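Synaptonemal complex protein 2 (Mus musculus, PDB 5IWZ) is a major component of the axial and lateral elements of synaptonemal complexes, required for meiotic chromosome synapsis, fertility and the insertion of SYCP3. Local coordinates at residues Q12-I17 against L50-D55; I35-D40 against I76-K81; I72-G77 against I129-D134; Q101-W106 against F133-V138. All blocks are in the same frame, centred on the assembly; numbering follows the deposited sequence.

Interaction 1 of 4, residues Q12-I17 against L50-D55; sequences QLEKCI and LRKLDD
Glu14 and Lys52 reach each other through two extended side chains that start differently. Glu14 carries CG opposite its backbone N (chi1 -179°), while Lys52 carries CG beside its backbone N (chi1 -66°) and then runs straight to NZ. This is a helix-to-helix contact in the armadillo-repeat-like domain of the protein. Helix 13-23 packs beside helix 49-63, and the two segments run in roughly the same direction, at 36°. Their axes are 10.6 Å apart, and side chains bridge the gap.

The two charged chains cross at about a right angle. Lys52 NZ donates to Glu14 OE2 at 2.7 Å, in a salt bridge that uses the lone pair of OE2 turned away from OE1. The other oxygen, Glu14 OE1, accepts from the backbone N of Ser46, so both ends of this buried carboxylate are held. Lys52 NZ has a second acidic partner in Asp18. Two carboxylates thus share the ammonium group, which probably favours its charged form.

The rest of the contact is apolar. Ile17 points toward the other helix, and its CG2 methyl lies 4.0 Å from Lys52 CB, at the root of the lysine chain. Leu29 and Phe49 also touch Ile17, so helix 27-32 and the start of helix 49-63 add to its surroundings. Leu53 sends one branch across. The Leu53 and Ile17 side chains cross at about a right angle, with Leu53 CD1 4.0 Å from Ile17 CG1 and 3.9 Å from Ile17 CD1.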
loop_
_atom_site.group_PDB
_atom_site.type_symbol
_atom_site.label_atom_id
_atom_site.label_comp_id
_atom_site.label_asym_id
_atom_site.label_seq_id
_atom_site.Cartn_x
_atom_site.Cartn_y
_atom_site.Cartn_z
ATOM N N GLN A 12 -33.266 2.070 2.738
ATOM C CA GLN A 12 -33.523 1.601 1.388
ATOM C C GLN A 12 -32.277 1.060 0.705
ATOM O O GLN A 12 -32.293 0.877 -0.519
ATOM C CB GLN A 12 -34.095 2.745 0.553
ATOM C CG GLN A 12 -35.331 3.349 1.133
ATOM C CD GLN A 12 -36.565 2.694 0.588
ATOM O OE1 GLN A 12 -37.161 3.179 -0.377
ATOM N NE2 GLN A 12 -36.954 1.576 1.191
ATOM N N LEU A 13 -31.202 0.817 1.464
ATOM C CA LEU A 13 -29.941 0.350 0.895
ATOM C C LEU A 13 -30.142 -0.804 -0.074
ATOM O O LEU A 13 -29.598 -0.792 -1.183
ATOM C CB LEU A 13 -28.972 -0.071 2.006
ATOM C CG LEU A 13 -27.608 -0.600 1.526
ATOM C CD1 LEU A 13 -26.840 0.456 0.729
ATOM C CD2 LEU A 13 -26.733 -1.122 2.688
ATOM N N GLU A 14 -30.905 -1.829 0.330
ATOM C CA GLU A 14 -31.061 -2.979 -0.555
ATOM C C GLU A 14 -31.805 -2.592 -1.828
ATOM O O GLU A 14 -31.454 -3.051 -2.924
ATOM C CB GLU A 14 -31.763 -4.135 0.160
ATOM C CG GLU A 14 -31.918 -5.355 -0.741
ATOM C CD GLU A 14 -32.144 -6.671 0.014
ATOM O OE1 GLU A 14 -32.113 -6.683 1.263
ATOM O OE2 GLU A 14 -32.342 -7.704 -0.662
ATOM N N LYS A 15 -32.812 -1.719 -1.716
ATOM C CA LYS A 15 -33.497 -1.274 -2.922
ATOM C C LYS A 15 -32.566 -0.470 -3.822
ATOM O O LYS A 15 -32.646 -0.588 -5.053
ATOM C CB LYS A 15 -34.756 -0.484 -2.561
ATOM C CG LYS A 15 -35.882 -1.383 -2.049
ATOM C CD LYS A 15 -36.833 -0.659 -1.106
ATOM C CE LYS A 15 -38.043 -1.525 -0.778
ATOM N NZ LYS A 15 -39.277 -1.139 -1.518
ATOM N N CYS A 16 -31.643 0.300 -3.239
ATOM C CA CYS A 16 -30.630 0.960 -4.060
ATOM C C CYS A 16 -29.796 -0.063 -4.816
ATOM O O CYS A 16 -29.467 0.141 -5.993
ATOM C CB CYS A 16 -29.723 1.847 -3.198
ATOM S SG CYS A 16 -30.593 3.174 -2.357
ATOM N N ILE A 17 -29.436 -1.168 -4.155
ATOM C CA ILE A 17 -28.655 -2.209 -4.819
ATOM C C ILE A 17 -29.473 -2.851 -5.936
ATOM O O ILE A 17 -28.952 -3.131 -7.029
ATOM C CB ILE A 17 -28.162 -3.248 -3.785
ATOM C CG1 ILE A 17 -27.154 -2.622 -2.796
ATOM C CG2 ILE A 17 -27.598 -4.506 -4.479
ATOM C CD1 ILE A 17 -25.872 -2.091 -3.436
ATOM N N LEU A 50 -26.374 -10.591 0.143
ATOM C CA LEU A 50 -25.009 -10.925 -0.255
ATOM C C LEU A 50 -24.940 -11.393 -1.709
ATOM O O LEU A 50 -24.025 -11.009 -2.452
ATOM C CB LEU A 50 -24.431 -11.991 0.680
ATOM C CG LEU A 50 -23.029 -12.504 0.334
ATOM C CD1 LEU A 50 -21.983 -11.365 0.300
ATOM C CD2 LEU A 50 -22.565 -13.626 1.300
ATOM N N ARG A 51 -25.886 -12.237 -2.123
ATOM C CA ARG A 51 -25.946 -12.690 -3.511
ATOM C C ARG A 51 -26.062 -11.517 -4.477
ATOM O O ARG A 51 -25.426 -11.516 -5.537
ATOM C CB ARG A 51 -27.131 -13.639 -3.715
ATOM C CG ARG A 51 -27.428 -13.934 -5.178
ATOM C CD ARG A 51 -28.890 -13.682 -5.527
ATOM N NE ARG A 51 -29.101 -13.643 -6.977
ATOM C CZ ARG A 51 -29.640 -14.630 -7.693
ATOM N NH1 ARG A 51 -30.044 -15.749 -7.103
ATOM N NH2 ARG A 51 -29.784 -14.495 -9.006
ATOM N N LYS A 52 -26.900 -10.528 -4.145
ATOM C CA LYS A 52 -27.052 -9.358 -5.011
ATOM C C LYS A 52 -25.767 -8.537 -5.061
ATOM O O LYS A 52 -25.365 -8.077 -6.135
ATOM C CB LYS A 52 -28.214 -8.489 -4.532
ATOM C CG LYS A 52 -29.607 -9.115 -4.641
ATOM C CD LYS A 52 -30.598 -8.232 -3.903
ATOM C CE LYS A 52 -32.001 -8.785 -3.968
ATOM N NZ LYS A 52 -32.949 -7.862 -3.274
ATOM N N LEU A 53 -25.119 -8.334 -3.906
ATOM C CA LEU A 53 -23.801 -7.694 -3.879
ATOM C C LEU A 53 -22.819 -8.418 -4.787
ATOM O O LEU A 53 -22.118 -7.794 -5.594
ATOM C CB LEU A 53 -23.257 -7.676 -2.453
ATOM C CG LEU A 53 -23.286 -6.425 -1.586
ATOM C CD1 LEU A 53 -24.333 -5.422 -2.056
ATOM C CD2 LEU A 53 -23.499 -6.807 -0.131
ATOM N N ASP A 54 -22.760 -9.747 -4.666
ATOM C CA ASP A 54 -21.831 -10.534 -5.470
ATOM C C ASP A 54 -22.127 -10.369 -6.953
ATOM O O ASP A 54 -21.213 -10.156 -7.762
ATOM C CB ASP A 54 -21.910 -12.003 -5.058
ATOM C CG ASP A 54 -20.924 -12.879 -5.808
ATOM O OD1 ASP A 54 -21.339 -13.944 -6.296
ATOM O OD2 ASP A 54 -19.731 -12.521 -5.897
ATOM N N ASP A 55 -23.410 -10.459 -7.322
ATOM C CA ASP A 55 -23.808 -10.296 -8.716
ATOM C C ASP A 55 -23.397 -8.928 -9.247
ATOM O O ASP A 55 -22.832 -8.814 -10.337
ATOM C CB ASP A 55 -25.326 -10.485 -8.853
ATOM C CG ASP A 55 -25.767 -11.945 -8.689
ATOM O OD1 ASP A 55 -24.926 -12.812 -8.354
ATOM O OD2 ASP A 55 -26.978 -12.222 -8.880
#

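Interaction 2 of 4, residues I35-D40 against I76-K81; sequences IDICED and IGRCSK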
loop_
_atom_site.group_PDB
_atom_site.type_symbol
_atom_site.label_atom_id
_atom_site.label_comp_id
_atom_site.label_asym_id
_atom_site.label_seq_id
_atom_site.Cartn_x
_atom_site.Cartn_y
_atom_site.Cartn_z
ATOM N N ILE A 35 -25.133 10.804 3.018
ATOM C CA ILE A 35 -25.707 10.819 4.361
ATOM C C ILE A 35 -24.631 10.442 5.367
ATOM O O ILE A 35 -23.783 9.583 5.099
ATOM C CB ILE A 35 -26.899 9.848 4.465
ATOM C CG1 ILE A 35 -27.945 10.119 3.392
ATOM C CG2 ILE A 35 -27.548 9.938 5.835
ATOM C CD1 ILE A 35 -29.063 9.092 3.410
ATOM N N ASP A 36 -24.669 11.074 6.538
ATOM C CA ASP A 36 -23.816 10.660 7.642
ATOM C C ASP A 36 -24.514 9.554 8.418
ATOM O O ASP A 36 -25.642 9.732 8.887
ATOM C CB ASP A 36 -23.477 11.838 8.553
ATOM C CG ASP A 36 -22.088 12.397 8.288
ATOM O OD1 ASP A 36 -21.945 13.606 7.997
ATOM O OD2 ASP A 36 -21.121 11.608 8.371
ATOM N N ILE A 37 -23.831 8.415 8.542
ATOM C CA ILE A 37 -24.394 7.248 9.209
ATOM C C ILE A 37 -24.542 7.547 10.691
ATOM O O ILE A 37 -23.588 7.973 11.355
ATOM C CB ILE A 37 -23.508 6.013 8.983
ATOM C CG1 ILE A 37 -23.434 5.655 7.496
ATOM C CG2 ILE A 37 -24.022 4.827 9.807
ATOM C CD1 ILE A 37 -24.744 5.230 6.917
ATOM N N CYS A 38 -25.740 7.338 11.217
ATOM C CA CYS A 38 -26.003 7.526 12.634
ATOM C C CYS A 38 -26.212 6.171 13.291
ATOM O O CYS A 38 -27.024 5.366 12.820
ATOM C CB CYS A 38 -27.208 8.437 12.852
ATOM S SG CYS A 38 -26.786 10.177 12.610
ATOM N N GLU A 39 -25.486 5.935 14.387
ATOM C CA GLU A 39 -25.479 4.666 15.109
ATOM C C GLU A 39 -26.875 4.225 15.534
ATOM O O GLU A 39 -27.067 3.084 15.960
ATOM C CB GLU A 39 -24.573 4.765 16.340
ATOM N N ASP A 40 -27.855 5.123 15.426
ATOM C CA ASP A 40 -29.226 4.759 15.758
ATOM C C ASP A 40 -29.858 3.898 14.669
ATOM O O ASP A 40 -30.573 2.936 14.973
ATOM C CB ASP A 40 -30.053 6.022 15.991
ATOM N N ILE A 76 -21.071 -0.751 1.350
ATOM C CA ILE A 76 -21.147 -1.900 2.254
ATOM C C ILE A 76 -20.395 -1.607 3.548
ATOM O O ILE A 76 -20.918 -1.800 4.651
ATOM C CB ILE A 76 -20.593 -3.158 1.563
ATOM C CG1 ILE A 76 -21.335 -3.421 0.255
ATOM C CG2 ILE A 76 -20.679 -4.357 2.495
ATOM C CD1 ILE A 76 -20.541 -4.293 -0.710
ATOM N N GLY A 77 -19.164 -1.112 3.426
ATOM C CA GLY A 77 -18.368 -0.827 4.612
ATOM C C GLY A 77 -18.976 0.244 5.499
ATOM O O GLY A 77 -19.048 0.084 6.718
ATOM N N ARG A 78 -19.406 1.361 4.903
ATOM C CA ARG A 78 -19.980 2.460 5.689
ATOM C C ARG A 78 -21.209 2.004 6.459
ATOM O O ARG A 78 -21.450 2.445 7.587
ATOM C CB ARG A 78 -20.368 3.639 4.787
ATOM C CG ARG A 78 -19.232 4.530 4.320
ATOM C CD ARG A 78 -19.758 5.896 3.826
ATOM N NE ARG A 78 -21.176 5.841 3.470
ATOM C CZ ARG A 78 -22.112 6.650 3.966
ATOM N NH1 ARG A 78 -21.786 7.591 4.840
ATOM N NH2 ARG A 78 -23.378 6.529 3.585
ATOM N N CYS A 79 -22.019 1.152 5.852
ATOM C CA CYS A 79 -23.253 0.723 6.476
ATOM C C CYS A 79 -23.099 -0.577 7.251
ATOM O O CYS A 79 -24.094 -1.063 7.790
ATOM C CB CYS A 79 -24.352 0.570 5.413
ATOM S SG CYS A 79 -24.599 2.049 4.424
ATOM N N SER A 80 -21.884 -1.135 7.325
ATOM C CA SER A 80 -21.722 -2.525 7.755
ATOM C C SER A 80 -22.263 -2.754 9.162
ATOM O O SER A 80 -22.884 -3.787 9.433
ATOM C CB SER A 80 -20.248 -2.929 7.680
ATOM O OG SER A 80 -19.465 -2.172 8.590
ATOM N N LYS A 81 -22.056 -1.799 10.060
ATOM C CA LYS A 81 -22.433 -1.943 11.456
ATOM C C LYS A 81 -23.872 -1.526 11.739
ATOM O O LYS A 81 -24.278 -1.500 12.903
ATOM C CB LYS A 81 -21.449 -1.161 12.323
ATOM C CG LYS A 81 -20.050 -1.743 12.187
ATOM C CD LYS A 81 -19.000 -1.005 12.982
ATOM C CE LYS A 81 -17.689 -1.778 12.923
ATOM N NZ LYS A 81 -16.673 -1.246 13.871
#
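Arg78 NH1 donates to the backbone oxygen of Ile35, with 2.8 Å between NH1 and Ile35 O. The bond is fairly straight at hydrogen (154°). NH1 meets the carbonyl nearly head-on, and the oxygen sits at the guanidinium edge, slightly tilted from its plane. Ile37 covers one face of the same group. Its CG1 comes 3.7 Å from Arg78 NH1, offset toward the rim, and its CD1 lies 3.8 Å from Arg78 NH2. The CD1 methyl also touches sulfur, 4.0 Å from Cys79 SG.

A bend at chi3 (-21°) swings the guanidinium to the loop, with its edge at Ile35 O and one face against Ile37. Replacing Arg78 by an alanine would probably leave Ile35 O without this donor and Ile37 CG1 without the flat group it covers. Next to the arginine in the chain, Gly77 O accepts from both Ser80 N and Ser80 OG, which ties Ser80 back to the preceding turn of the chain. The two donors come from the same face of the carbonyl.

In the armadillo-repeat-like domain this contact fastens an irregular linker to a helix. Residues 35-40 lie between helix 27-32 and strand 43-45. Pro8 and Leu10, near the N terminus, pack on Ile35, and Leu10 also touches Ile37. On the helix side, Ile76 and Ser80 lean on Leu135 and Val138 of helix 123-141.

Interaction 3 of 4, residues I72-G77 against I129-D134; sequences ILISIG and IEDLFD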
loop_
_atom_site.group_PDB
_atom_site.type_symbol
_atom_site.label_atom_id
_atom_site.label_comp_id
_atom_site.label_asym_id
_atom_site.label_seq_id
_atom_site.Cartn_x
_atom_site.Cartn_y
_atom_site.Cartn_z
ATOM N N ILE A 72 -19.685 0.803 -4.630
ATOM C CA ILE A 72 -20.382 -0.298 -3.968
ATOM C C ILE A 72 -19.625 -0.727 -2.713
ATOM O O ILE A 72 -20.218 -0.903 -1.643
ATOM C CB ILE A 72 -20.578 -1.487 -4.931
ATOM C CG1 ILE A 72 -21.430 -1.083 -6.142
ATOM C CG2 ILE A 72 -21.243 -2.616 -4.194
ATOM C CD1 ILE A 72 -21.170 -1.933 -7.405
ATOM N N LEU A 73 -18.305 -0.920 -2.832
ATOM C CA LEU A 73 -17.520 -1.398 -1.693
ATOM C C LEU A 73 -17.598 -0.426 -0.527
ATOM O O LEU A 73 -17.660 -0.842 0.637
ATOM C CB LEU A 73 -16.060 -1.608 -2.105
ATOM C CG LEU A 73 -15.821 -2.719 -3.113
ATOM C CD1 LEU A 73 -14.441 -2.564 -3.722
ATOM C CD2 LEU A 73 -15.954 -4.075 -2.431
ATOM N N ILE A 74 -17.607 0.874 -0.825
ATOM C CA ILE A 74 -17.688 1.889 0.220
ATOM C C ILE A 74 -19.051 1.860 0.900
ATOM O O ILE A 74 -19.151 2.014 2.124
ATOM C CB ILE A 74 -17.360 3.267 -0.380
ATOM C CG1 ILE A 74 -15.846 3.376 -0.644
ATOM C CG2 ILE A 74 -17.841 4.406 0.517
ATOM C CD1 ILE A 74 -15.459 4.547 -1.577
ATOM N N SER A 75 -20.120 1.628 0.128
ATOM C CA SER A 75 -21.465 1.571 0.703
ATOM C C SER A 75 -21.603 0.424 1.693
ATOM O O SER A 75 -22.214 0.584 2.756
ATOM C CB SER A 75 -22.513 1.429 -0.409
ATOM O OG SER A 75 -22.352 2.456 -1.382
ATOM N N ILE A 76 -21.071 -0.751 1.350
ATOM C CA ILE A 76 -21.147 -1.900 2.254
ATOM C C ILE A 76 -20.395 -1.607 3.548
ATOM O O ILE A 76 -20.918 -1.800 4.651
ATOM C CB ILE A 76 -20.593 -3.158 1.563
ATOM C CG1 ILE A 76 -21.335 -3.421 0.255
ATOM C CG2 ILE A 76 -20.679 -4.357 2.495
ATOM C CD1 ILE A 76 -20.541 -4.293 -0.710
ATOM N N GLY A 77 -19.164 -1.112 3.426
ATOM C CA GLY A 77 -18.368 -0.827 4.612
ATOM C C GLY A 77 -18.976 0.244 5.499
ATOM O O GLY A 77 -19.048 0.084 6.718
ATOM N N ILE A 129 -8.874 -0.891 -5.134
ATOM C CA ILE A 129 -8.221 -1.920 -4.328
ATOM C C ILE A 129 -8.110 -1.472 -2.875
ATOM O O ILE A 129 -8.233 -2.277 -1.941
ATOM C CB ILE A 129 -6.839 -2.241 -4.934
ATOM C CG1 ILE A 129 -7.005 -3.036 -6.229
ATOM C CG2 ILE A 129 -5.955 -2.969 -3.935
ATOM C CD1 ILE A 129 -7.860 -4.281 -6.055
ATOM N N GLU A 130 -7.818 -0.192 -2.658
ATOM C CA GLU A 130 -7.815 0.333 -1.300
ATOM C C GLU A 130 -9.194 0.189 -0.663
ATOM O O GLU A 130 -9.315 -0.227 0.500
ATOM C CB GLU A 130 -7.370 1.791 -1.338
ATOM C CG GLU A 130 -7.115 2.423 -0.006
ATOM C CD GLU A 130 -6.888 3.917 -0.147
ATOM O OE1 GLU A 130 -6.545 4.373 -1.276
ATOM O OE2 GLU A 130 -7.067 4.629 0.867
ATOM N N ASP A 131 -10.256 0.504 -1.421
ATOM C CA ASP A 131 -11.616 0.312 -0.912
ATOM C C ASP A 131 -11.899 -1.153 -0.601
ATOM O O ASP A 131 -12.601 -1.471 0.372
ATOM C CB ASP A 131 -12.633 0.831 -1.927
ATOM C CG ASP A 131 -12.555 2.338 -2.112
ATOM O OD1 ASP A 131 -12.160 3.036 -1.143
ATOM O OD2 ASP A 131 -12.868 2.813 -3.228
ATOM N N LEU A 132 -11.394 -2.059 -1.437
ATOM C CA LEU A 132 -11.592 -3.484 -1.179
ATOM C C LEU A 132 -10.915 -3.903 0.128
ATOM O O LEU A 132 -11.524 -4.576 0.971
ATOM C CB LEU A 132 -11.060 -4.293 -2.359
ATOM C CG LEU A 132 -11.255 -5.813 -2.311
ATOM C CD1 LEU A 132 -12.678 -6.182 -2.634
ATOM C CD2 LEU A 132 -10.330 -6.487 -3.284
ATOM N N PHE A 133 -9.649 -3.506 0.317
ATOM C CA PHE A 133 -8.954 -3.886 1.544
ATOM C C PHE A 133 -9.568 -3.215 2.763
ATOM O O PHE A 133 -9.652 -3.847 3.822
ATOM C CB PHE A 133 -7.467 -3.566 1.428
ATOM C CG PHE A 133 -6.706 -4.559 0.596
ATOM C CD1 PHE A 133 -6.777 -5.915 0.877
ATOM C CD2 PHE A 133 -5.926 -4.139 -0.474
ATOM C CE1 PHE A 133 -6.090 -6.842 0.104
ATOM C CE2 PHE A 133 -5.232 -5.063 -1.248
ATOM C CZ PHE A 133 -5.317 -6.415 -0.960
ATOM N N ASP A 134 -10.054 -1.966 2.620
ATOM C CA ASP A 134 -10.759 -1.303 3.718
ATOM C C ASP A 134 -11.952 -2.128 4.180
ATOM O O ASP A 134 -12.194 -2.283 5.385
ATOM C CB ASP A 134 -11.231 0.093 3.299
ATOM C CG ASP A 134 -10.098 1.115 3.226
ATOM O OD1 ASP A 134 -9.036 0.902 3.842
ATOM O OD2 ASP A 134 -10.279 2.154 2.551
HETATM O O HOH W 1 -14.618 0.111 1.638
#
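Leu73 and Leu132 carry the apolar part of the contact. Their side chains approach obliquely, with Leu73 CD2 3.9 Å from Leu132 CD1. The other branch of Leu73 goes to the backbone, where Leu73 CD1 lies 3.8 Å from Leu132 N. Leu73 points toward the opposite helix. Leu132 points away, yet its CB still touches Leu73 CD1. Met103 and Phe107 of helix 99-108 lie against Leu132.

A second group of contacts sets an aliphatic chain against a carboxylate. The end of Ile74 rests on Asp131, with Ile74 CD1 3.5 Å from Asp131 OD2. The same methyl is 3.7 Å from Asp131 OD1, so it meets both oxygens. This is plain van der Waals contact, and the polar partner lies elsewhere: Asp131 OD2 accepts a hydrogen bond from Ser70 OG. Were an alanine here in place of Asp131, Ser70 OG would probably lose that mate and a gap would be likely to open beside Ile74.

The two helices belong to the armadillo-repeat-like domain, a stack of helices. Helix 66-79 and helix 123-141 lie side by side in it. The two segments run nearly parallel, at 22°, with axes 9.0 Å apart.

Water supplies the third kind of contact. One molecule sits between the backbones and donates to both. Its bond to Asp131 O is 2.9 Å long, and the one to Leu73 O is weak, at 3.3 Å from the water oxygen.

Interaction 4 of 4, residues Q101-W106 against F133-V138; sequences QKMVSW and FDLLMV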
loop_
_atom_site.group_PDB
_atom_site.type_symbol
_atom_site.label_atom_id
_atom_site.label_comp_id
_atom_site.label_asym_id
_atom_site.label_seq_id
_atom_site.Cartn_x
_atom_site.Cartn_y
_atom_site.Cartn_z
ATOM N N GLN A 101 -15.180 -15.441 1.181
ATOM C CA GLN A 101 -14.885 -16.124 -0.080
ATOM C C GLN A 101 -15.422 -15.348 -1.279
ATOM O O GLN A 101 -14.806 -15.367 -2.351
ATOM C CB GLN A 101 -15.449 -17.545 -0.074
ATOM C CG GLN A 101 -14.591 -18.545 0.698
ATOM C CD GLN A 101 -14.681 -18.351 2.207
ATOM O OE1 GLN A 101 -15.778 -18.266 2.769
ATOM N NE2 GLN A 101 -13.524 -18.264 2.868
ATOM N N LYS A 102 -16.557 -14.659 -1.134
ATOM C CA LYS A 102 -16.934 -13.711 -2.183
ATOM C C LYS A 102 -15.856 -12.647 -2.371
ATOM O O LYS A 102 -15.505 -12.304 -3.504
ATOM C CB LYS A 102 -18.282 -13.067 -1.880
ATOM C CG LYS A 102 -19.452 -13.726 -2.608
ATOM C CD LYS A 102 -19.811 -15.062 -2.023
ATOM C CE LYS A 102 -21.045 -15.665 -2.699
ATOM N NZ LYS A 102 -20.759 -16.116 -4.094
ATOM N N MET A 103 -15.294 -12.130 -1.282
ATOM C CA MET A 103 -14.265 -11.101 -1.446
ATOM C C MET A 103 -13.003 -11.658 -2.095
ATOM O O MET A 103 -12.336 -10.936 -2.843
ATOM C CB MET A 103 -13.950 -10.459 -0.105
ATOM C CG MET A 103 -15.205 -9.856 0.473
ATOM S SD MET A 103 -14.946 -8.293 1.294
ATOM C CE MET A 103 -13.699 -7.536 0.272
ATOM N N VAL A 104 -12.662 -12.929 -1.833
ATOM C CA VAL A 104 -11.561 -13.565 -2.562
ATOM C C VAL A 104 -11.866 -13.583 -4.052
ATOM O O VAL A 104 -11.026 -13.223 -4.896
ATOM C CB VAL A 104 -11.307 -14.984 -2.021
ATOM C CG1 VAL A 104 -10.356 -15.765 -2.949
ATOM C CG2 VAL A 104 -10.745 -14.901 -0.614
ATOM N N SER A 105 -13.090 -13.980 -4.389
ATOM C CA SER A 105 -13.542 -13.971 -5.772
ATOM C C SER A 105 -13.476 -12.572 -6.385
ATOM O O SER A 105 -13.019 -12.413 -7.524
ATOM C CB SER A 105 -14.963 -14.524 -5.837
ATOM O OG SER A 105 -15.538 -14.234 -7.085
ATOM N N TRP A 106 -13.923 -11.541 -5.658
ATOM C CA TRP A 106 -13.869 -10.198 -6.231
ATOM C C TRP A 106 -12.426 -9.784 -6.478
ATOM O O TRP A 106 -12.107 -9.181 -7.514
ATOM C CB TRP A 106 -14.573 -9.183 -5.325
ATOM C CG TRP A 106 -16.009 -9.533 -5.017
ATOM C CD1 TRP A 106 -16.827 -10.388 -5.723
ATOM C CD2 TRP A 106 -16.775 -9.081 -3.892
ATOM N NE1 TRP A 106 -18.062 -10.476 -5.105
ATOM C CE2 TRP A 106 -18.053 -9.686 -3.981
ATOM C CE3 TRP A 106 -16.509 -8.219 -2.819
ATOM C CZ2 TRP A 106 -19.052 -9.447 -3.048
ATOM C CZ3 TRP A 106 -17.511 -7.988 -1.882
ATOM C CH2 TRP A 106 -18.764 -8.596 -2.009
ATOM N N PHE A 133 -9.649 -3.506 0.317
ATOM C CA PHE A 133 -8.954 -3.886 1.544
ATOM C C PHE A 133 -9.568 -3.215 2.763
ATOM O O PHE A 133 -9.652 -3.847 3.822
ATOM C CB PHE A 133 -7.467 -3.566 1.428
ATOM C CG PHE A 133 -6.706 -4.559 0.596
ATOM C CD1 PHE A 133 -6.777 -5.915 0.877
ATOM C CD2 PHE A 133 -5.926 -4.139 -0.474
ATOM C CE1 PHE A 133 -6.090 -6.842 0.104
ATOM C CE2 PHE A 133 -5.232 -5.063 -1.248
ATOM C CZ PHE A 133 -5.317 -6.415 -0.960
ATOM N N ASP A 134 -10.054 -1.966 2.620
ATOM C CA ASP A 134 -10.759 -1.303 3.718
ATOM C C ASP A 134 -11.952 -2.128 4.180
ATOM O O ASP A 134 -12.194 -2.283 5.385
ATOM C CB ASP A 134 -11.231 0.093 3.299
ATOM C CG ASP A 134 -10.098 1.115 3.226
ATOM O OD1 ASP A 134 -9.036 0.902 3.842
ATOM O OD2 ASP A 134 -10.279 2.154 2.551
ATOM N N LEU A 135 -12.732 -2.644 3.231
ATOM C CA LEU A 135 -13.827 -3.530 3.590
ATOM C C LEU A 135 -13.299 -4.818 4.220
ATOM O O LEU A 135 -13.867 -5.316 5.193
ATOM C CB LEU A 135 -14.680 -3.818 2.353
ATOM C CG LEU A 135 -15.864 -4.772 2.486
ATOM C CD1 LEU A 135 -16.738 -4.459 3.712
ATOM C CD2 LEU A 135 -16.709 -4.764 1.178
ATOM N N LEU A 136 -12.203 -5.369 3.683
ATOM C CA LEU A 136 -11.586 -6.536 4.309
ATOM C C LEU A 136 -11.239 -6.269 5.777
ATOM O O LEU A 136 -11.420 -7.139 6.634
ATOM C CB LEU A 136 -10.324 -6.931 3.544
ATOM C CG LEU A 136 -10.125 -8.289 2.865
ATOM C CD1 LEU A 136 -8.654 -8.675 2.980
ATOM C CD2 LEU A 136 -11.039 -9.389 3.397
ATOM N N MET A 137 -10.720 -5.074 6.089
ATOM C CA MET A 137 -10.342 -4.816 7.483
ATOM C C MET A 137 -11.560 -4.717 8.396
ATOM O O MET A 137 -11.473 -5.103 9.563
ATOM C CB MET A 137 -9.488 -3.542 7.605
ATOM C CG MET A 137 -8.094 -3.642 6.988
ATOM S SD MET A 137 -7.134 -5.116 7.437
ATOM C CE MET A 137 -7.191 -5.047 9.241
ATOM N N VAL A 138 -12.690 -4.192 7.894
ATOM C CA VAL A 138 -13.929 -4.158 8.674
ATOM C C VAL A 138 -14.376 -5.572 9.038
ATOM O O VAL A 138 -14.836 -5.834 10.161
ATOM C CB VAL A 138 -15.026 -3.401 7.892
ATOM C CG1 VAL A 138 -16.411 -3.686 8.470
ATOM C CG2 VAL A 138 -14.745 -1.888 7.874
#
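One turn along from Met103, which touches Leu135 and Leu136 across the contact, Trp106 N bonds to Lys102 O at 2.8 Å. This is a routine helical bond within 101-106. The contact itself is apolar and joins two helices of the armadillo-repeat-like domain, helix 99-108 and helix 123-141.

Met103 does the reaching. Its CG lies beside the backbone N (chi1 -59°), and the chain then bends at chi2 and again at chi3. The bends lay SD and CE against Leu135, which the methionine meets obliquely. Met103 SD is 3.8 Å from Leu135 CG and 3.9 Å from Leu135 CD2. Leu135 points toward the methionine, and its CG, opposite the backbone N (chi1 178°), is placed with CD2 against the sulfur.

The methyl end of the methionine goes on to the next residue. Met103 CE is 4.3 Å from Leu136 N, so it lies near the backbone of helix 123-141 as well as its side chains. Ile139, further along that helix, also packs on Met103. Val150 and Phe154 of helix 144-163 also touch Leu136, and the contact is buried.

Trp106 NE1 donates to Asp54 OD2, and Lys102 NZ forms a salt bridge with Asp54 OD1, so helix 99-108 is also tied to helix 49-63. The outer limit of the methionine contact is a loose one, with Met103 CE 4.5 Å from Leu136 CG.

All four contacts lie in the armadillo-repeat-like part of the chain. Interaction 1 opens first and closes on helix 49-63. Interaction 2 opens within that loop and closes beyond it, at 76-81, so the two cross. They touch where Leu53 packs on Ile76. Helix 66-79 then serves both interaction 2 and interaction 3, which share Ile76 and Gly77. Interaction 3 closes a long loop onto helix 123-141. Interaction 4 opens inside this loop and ends on the same helix, with Phe133 and Asp134 in common. Asp54 joins interactions 1 and 4 through Lys102 and Trp106. Together the contacts link helices 13-23, 49-63, 66-79, 99-108 and 123-141 and the loop at 35-40.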